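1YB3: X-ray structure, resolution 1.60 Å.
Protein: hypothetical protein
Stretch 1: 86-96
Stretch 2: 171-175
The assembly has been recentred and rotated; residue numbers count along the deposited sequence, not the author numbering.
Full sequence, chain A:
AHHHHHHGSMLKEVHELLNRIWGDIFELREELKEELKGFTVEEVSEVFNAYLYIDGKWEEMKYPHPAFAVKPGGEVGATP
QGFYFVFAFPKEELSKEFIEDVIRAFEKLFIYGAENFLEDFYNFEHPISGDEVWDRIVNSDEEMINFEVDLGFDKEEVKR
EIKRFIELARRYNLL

Stretch 1 (86-96) VFAFPKEELSK
Stretch 2 171-175: RYNLL

The last two residues, Leu-174 and Leu-175, close over a strand and the turn that follows it, burying 349 Å² summed over both sides; no hydrogen bond crosses, so the contact rests on apolar packing. Leu-174, the most covered residue, points its CB toward stretch 1 (chi1 -67°, chi2 172°). That CB lies over one face of the Phe-89 ring (chi1 -59°, chi2 -69°), 4.2 Å from the centroid and 26° off the normal, a CH-pi contact in which Phe-89 CE1 comes 3.8 Å from Leu-174 CB. Leu-175 (chi1 -72°, chi2 175°) touches both aromatic rings: its CG is at the edge of Phe-89, 3.9 Å from Phe-89 CE1, while its CD1 covers one face of Phe-87 (chi1 -82°, chi2 -90°), 4.0 Å from the centroid and 20° off the normal. Both rings reach the leucines because alternate residues of the extended strand 86-90 share a side; phi/psi is -124/140 at Phe-87 and -133/144 at Phe-89. Beyond Pro-90 (-61/137) the chain forms a 3-10 turn, 91-93 (-50/-40, -67/-17, -85/-17), with Glu-93 N hydrogen-bonded to Pro-90 O and Leu-94 N to Lys-91 O, each at 3.0 Å. The register runs in opposite order: Glu-93 CA stands 7.4 Å from Leu-174 CA, Leu-94 CA 8.2 Å from Tyr-172 CA. Leu-94 (m, t; -87/174) directs CB away, yet its CD2 returns to 3.9 Å from Leu-174 CD1. Stretch 2 is irregular, turning through Tyr-172 (-104/12), Asn-173 (63/29) and Leu-174 (-95/-30). At the polar edge, Glu-93 (m, t) points CB toward stretch 2, and its OE1 comes 3.5 Å from Leu-174 CD2, a van der Waals approach. Ser-95 (p; -156/159) N-caps the following helix; its OG also meets Tyr-172 CE1 obliquely at 3.9 Å, with Tyr-172 at chi1 -71°, chi2 -91°.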

ATOM      1  N   VAL A  86      -0.224  -0.981   2.362  1.00 15.11           N
ATOM      2  CA  VAL A  86      -1.622  -0.770   1.999  1.00 15.20           C
ATOM      3  C   VAL A  86      -2.493  -1.105   3.192  1.00 17.18           C
ATOM      4  O   VAL A  86      -2.222  -2.089   3.890  1.00 15.17           O
ATOM      5  CB  VAL A  86      -2.020  -1.626   0.743  1.00 18.09           C
ATOM      6  CG1 VAL A  86      -1.677  -3.087   0.937  1.00 18.83           C
ATOM      7  CG2 VAL A  86      -3.507  -1.424   0.363  1.00 18.39           C
ATOM      8  N   PHE A  87      -3.529  -0.291   3.437  1.00 16.00           N
ATOM      9  CA  PHE A  87      -4.534  -0.620   4.439  1.00 16.10           C
ATOM     10  C   PHE A  87      -5.900  -0.609   3.795  1.00 15.25           C
ATOM     11  O   PHE A  87      -6.183   0.275   2.980  1.00 17.99           O
ATOM     12  CB  PHE A  87      -4.529   0.403   5.570  1.00 17.61           C
ATOM     13  CG  PHE A  87      -3.462   0.141   6.608  1.00 16.34           C
ATOM     14  CD1 PHE A  87      -3.745  -0.661   7.700  1.00 15.80           C
ATOM     15  CD2 PHE A  87      -2.203   0.703   6.481  1.00 20.02           C
ATOM     16  CE1 PHE A  87      -2.777  -0.928   8.669  1.00 20.74           C
ATOM     17  CE2 PHE A  87      -1.209   0.443   7.467  1.00 22.03           C
ATOM     18  CZ  PHE A  87      -1.515  -0.366   8.540  1.00 18.67           C
ATOM     19  N   ALA A  88      -6.726  -1.575   4.191  1.00 17.40           N
ATOM     20  CA  ALA A  88      -8.099  -1.703   3.695  1.00 18.63           C
ATOM     21  C   ALA A  88      -9.048  -1.314   4.807  1.00 19.94           C
ATOM     22  O   ALA A  88      -8.883  -1.768   5.958  1.00 19.84           O
ATOM     23  CB  ALA A  88      -8.372  -3.136   3.256  1.00 22.79           C
ATOM     24  N   PHE A  89     -10.067  -0.525   4.467  1.00 19.15           N
ATOM     25  CA  PHE A  89     -11.095  -0.134   5.426  1.00 18.97           C
ATOM     26  C   PHE A  89     -12.493  -0.329   4.814  1.00 22.90           C
ATOM     27  O   PHE A  89     -12.665  -0.091   3.606  1.00 22.36           O
ATOM     28  CB  PHE A  89     -10.934   1.326   5.840  1.00 20.22           C
ATOM     29  CG  PHE A  89      -9.600   1.646   6.479  1.00 20.62           C
ATOM     30  CD1 PHE A  89      -9.280   1.143   7.745  1.00 21.51           C
ATOM     31  CD2 PHE A  89      -8.687   2.478   5.837  1.00 21.20           C
ATOM     32  CE1 PHE A  89      -8.034   1.448   8.336  1.00 19.42           C
ATOM     33  CE2 PHE A  89      -7.464   2.793   6.434  1.00 21.04           C
ATOM     34  CZ  PHE A  89      -7.147   2.268   7.685  1.00 19.98           C
ATOM     35  N   PRO A  90     -13.483  -0.748   5.638  1.00 26.28           N
ATOM     36  CA  PRO A  90     -14.860  -0.803   5.128  1.00 26.62           C
ATOM     37  C   PRO A  90     -15.347   0.582   4.697  1.00 26.15           C
ATOM     38  O   PRO A  90     -15.130   1.575   5.385  1.00 24.58           O
ATOM     39  CB  PRO A  90     -15.674  -1.318   6.329  1.00 28.62           C
ATOM     40  CG  PRO A  90     -14.692  -1.939   7.251  1.00 30.10           C
ATOM     41  CD  PRO A  90     -13.402  -1.171   7.052  1.00 27.79           C
ATOM     42  N   LYS A  91     -16.015   0.634   3.546  1.00 27.69           N
ATOM     43  CA  LYS A  91     -16.518   1.880   2.981  1.00 29.46           C
ATOM     44  C   LYS A  91     -17.324   2.709   4.000  1.00 29.42           C
ATOM     45  O   LYS A  91     -17.194   3.931   4.050  1.00 29.47           O
ATOM     46  CB  LYS A  91     -17.366   1.552   1.731  1.00 31.56           C
ATOM     47  CG  LYS A  91     -18.016   2.721   1.011  1.00 34.89           C
ATOM     48  CD  LYS A  91     -18.688   2.268  -0.315  1.00 33.67           C
ATOM     49  CE  LYS A  91     -19.955   1.440  -0.099  1.00 36.37           C
ATOM     50  NZ  LYS A  91     -20.728   1.219  -1.381  1.00 36.01           N
ATOM     51  N   GLU A  92     -18.143   2.043   4.812  1.00 32.69           N
ATOM     52  CA  GLU A  92     -19.039   2.748   5.750  1.00 34.07           C
ATOM     53  C   GLU A  92     -18.293   3.483   6.868  1.00 32.80           C
ATOM     54  O   GLU A  92     -18.857   4.358   7.517  1.00 33.45           O
ATOM     55  CB  GLU A  92     -20.110   1.808   6.329  1.00 35.51           C
ATOM     56  CG  GLU A  92     -19.596   0.736   7.288  1.00 40.09           C
ATOM     57  CD  GLU A  92     -19.235  -0.577   6.600  1.00 43.13           C
ATOM     58  OE1 GLU A  92     -19.202  -0.637   5.343  1.00 43.58           O
ATOM     59  OE2 GLU A  92     -18.985  -1.562   7.334  1.00 45.60           O
ATOM     60  N   GLU A  93     -17.025   3.123   7.080  1.00 32.40           N
ATOM     61  CA  GLU A  93     -16.173   3.795   8.067  1.00 32.42           C
ATOM     62  C   GLU A  93     -15.503   5.045   7.508  1.00 29.37           C
ATOM     63  O   GLU A  93     -14.992   5.878   8.258  1.00 27.72           O
ATOM     64  CB  GLU A  93     -15.098   2.833   8.588  1.00 33.96           C
ATOM     65  CG  GLU A  93     -15.621   1.792   9.556  1.00 38.84           C
ATOM     66  CD  GLU A  93     -14.528   0.860  10.075  1.00 41.04           C
ATOM     67  OE1 GLU A  93     -13.323   1.197   9.950  1.00 44.20           O
ATOM     68  OE2 GLU A  93     -14.884  -0.220  10.616  1.00 45.71           O
ATOM     69  N   LEU A  94     -15.483   5.167   6.186  1.00 26.38           N
ATOM     70  CA  LEU A  94     -14.793   6.275   5.548  1.00 25.62           C
ATOM     71  C   LEU A  94     -15.661   7.523   5.415  1.00 29.32           C
ATOM     72  O   LEU A  94     -16.852   7.514   5.747  1.00 30.12           O
ATOM     73  CB  LEU A  94     -14.244   5.840   4.187  1.00 23.16           C
ATOM     74  CG  LEU A  94     -13.298   4.639   4.271  1.00 23.92           C
ATOM     75  CD1 LEU A  94     -12.975   4.163   2.881  1.00 26.28           C
ATOM     76  CD2 LEU A  94     -12.024   4.962   5.070  1.00 25.66           C
ATOM     77  N   SER A  95     -15.044   8.599   4.944  1.00 29.98           N
ATOM     78  CA  SER A  95     -15.724   9.869   4.789  1.00 32.23           C
ATOM     79  C   SER A  95     -14.983  10.652   3.730  1.00 32.59           C
ATOM     80  O   SER A  95     -13.805  10.373   3.461  1.00 28.97           O
ATOM     81  CB  SER A  95     -15.725  10.634   6.120  1.00 32.29           C
ATOM     82  OG  SER A  95     -14.402  10.920   6.542  1.00 32.53           O
ATOM     83  N   LYS A  96     -15.665  11.631   3.135  1.00 32.50           N
ATOM     84  CA  LYS A  96     -15.065  12.499   2.137  1.00 33.32           C
ATOM     85  C   LYS A  96     -13.797  13.169   2.678  1.00 30.19           C
ATOM     86  O   LYS A  96     -12.789  13.251   1.968  1.00 29.85           O
ATOM     87  CB  LYS A  96     -16.084  13.547   1.659  1.00 36.76           C
ATOM     88  CG  LYS A  96     -15.561  14.543   0.626  1.00 38.69           C
ATOM     89  CD  LYS A  96     -16.649  15.577   0.303  1.00 38.49           C
ATOM     90  CE  LYS A  96     -16.066  16.974   0.138  1.00 43.59           C
ATOM     91  NZ  LYS A  96     -17.119  18.044   0.044  1.00 45.63           N
ATOM     92  N   ARG A 171      -6.908   9.736  13.738  1.00 25.21           N
ATOM     93  CA  ARG A 171      -7.772  10.932  13.741  1.00 26.96           C
ATOM     94  C   ARG A 171      -9.209  10.636  13.302  1.00 27.33           C
ATOM     95  O   ARG A 171     -10.150  11.316  13.731  1.00 28.96           O
ATOM     96  CB  ARG A 171      -7.211  12.019  12.829  1.00 26.98           C
ATOM     97  CG  ARG A 171      -5.983  12.764  13.324  1.00 31.71           C
ATOM     98  CD  ARG A 171      -5.592  13.862  12.292  1.00 35.15           C
ATOM     99  NE  ARG A 171      -6.757  14.641  11.868  1.00 41.19           N
ATOM    100  CZ  ARG A 171      -6.928  15.184  10.662  1.00 43.21           C
ATOM    101  NH1 ARG A 171      -6.008  15.056   9.707  1.00 41.54           N
ATOM    102  NH2 ARG A 171      -8.040  15.862  10.407  1.00 44.73           N
ATOM    103  N   TYR A 172      -9.365   9.627  12.442  1.00 22.38           N
ATOM    104  CA  TYR A 172     -10.666   9.209  11.949  1.00 21.52           C
ATOM    105  C   TYR A 172     -11.189   7.923  12.595  1.00 22.15           C
ATOM    106  O   TYR A 172     -12.167   7.336  12.111  1.00 22.55           O
ATOM    107  CB  TYR A 172     -10.617   9.083  10.415  1.00 22.59           C
ATOM    108  CG  TYR A 172     -10.520  10.435   9.741  1.00 23.10           C
ATOM    109  CD1 TYR A 172     -11.673  11.123   9.353  1.00 24.67           C
ATOM    110  CD2 TYR A 172      -9.282  11.048   9.534  1.00 21.90           C
ATOM    111  CE1 TYR A 172     -11.597  12.371   8.752  1.00 26.03           C
ATOM    112  CE2 TYR A 172      -9.194  12.303   8.922  1.00 23.61           C
ATOM    113  CZ  TYR A 172     -10.361  12.954   8.541  1.00 24.98           C
ATOM    114  OH  TYR A 172     -10.285  14.198   7.950  1.00 28.21           O
ATOM    115  N   ASN A 173     -10.537   7.491  13.683  1.00 22.42           N
ATOM    116  CA  ASN A 173     -10.952   6.307  14.431  1.00 21.77           C
ATOM    117  C   ASN A 173     -10.872   5.023  13.607  1.00 20.53           C
ATOM    118  O   ASN A 173     -11.638   4.072  13.818  1.00 21.79           O
ATOM    119  CB  ASN A 173     -12.379   6.485  14.990  1.00 24.87           C
ATOM    120  CG  ASN A 173     -12.671   5.528  16.109  1.00 24.49           C
ATOM    121  OD1 ASN A 173     -11.868   5.397  17.027  1.00 23.13           O
ATOM    122  ND2 ASN A 173     -13.805   4.833  16.033  1.00 27.71           N
ATOM    123  N   LEU A 174      -9.941   5.011  12.661  1.00 19.57           N
ATOM    124  CA  LEU A 174      -9.747   3.866  11.763  1.00 20.16           C
ATOM    125  C   LEU A 174      -8.670   2.892  12.250  1.00 22.55           C
ATOM    126  O   LEU A 174      -8.744   1.681  11.955  1.00 22.63           O
ATOM    127  CB  LEU A 174      -9.409   4.356  10.343  1.00 21.69           C
ATOM    128  CG  LEU A 174     -10.530   5.092   9.592  1.00 23.26           C
ATOM    129  CD1 LEU A 174      -9.974   5.672   8.311  1.00 21.22           C
ATOM    130  CD2 LEU A 174     -11.731   4.196   9.302  1.00 26.63           C
ATOM    131  N   LEU A 175      -7.666   3.419  12.968  1.00 19.26           N
ATOM    132  CA  LEU A 175      -6.581   2.596  13.505  1.00 20.35           C
ATOM    133  C   LEU A 175      -6.177   3.043  14.892  1.00 22.80           C
ATOM    134  O   LEU A 175      -6.773   3.962  15.451  1.00 23.58           O
ATOM    135  CB  LEU A 175      -5.346   2.613  12.601  1.00 21.20           C
ATOM    136  CG  LEU A 175      -5.423   1.850  11.271  1.00 20.04           C
ATOM    137  CD1 LEU A 175      -4.131   2.088  10.475  1.00 17.90           C
ATOM    138  CD2 LEU A 175      -5.682   0.373  11.461  1.00 20.55           C
ATOM    139  OXT LEU A 175      -5.237   2.469  15.419  1.00 22.89           O
TER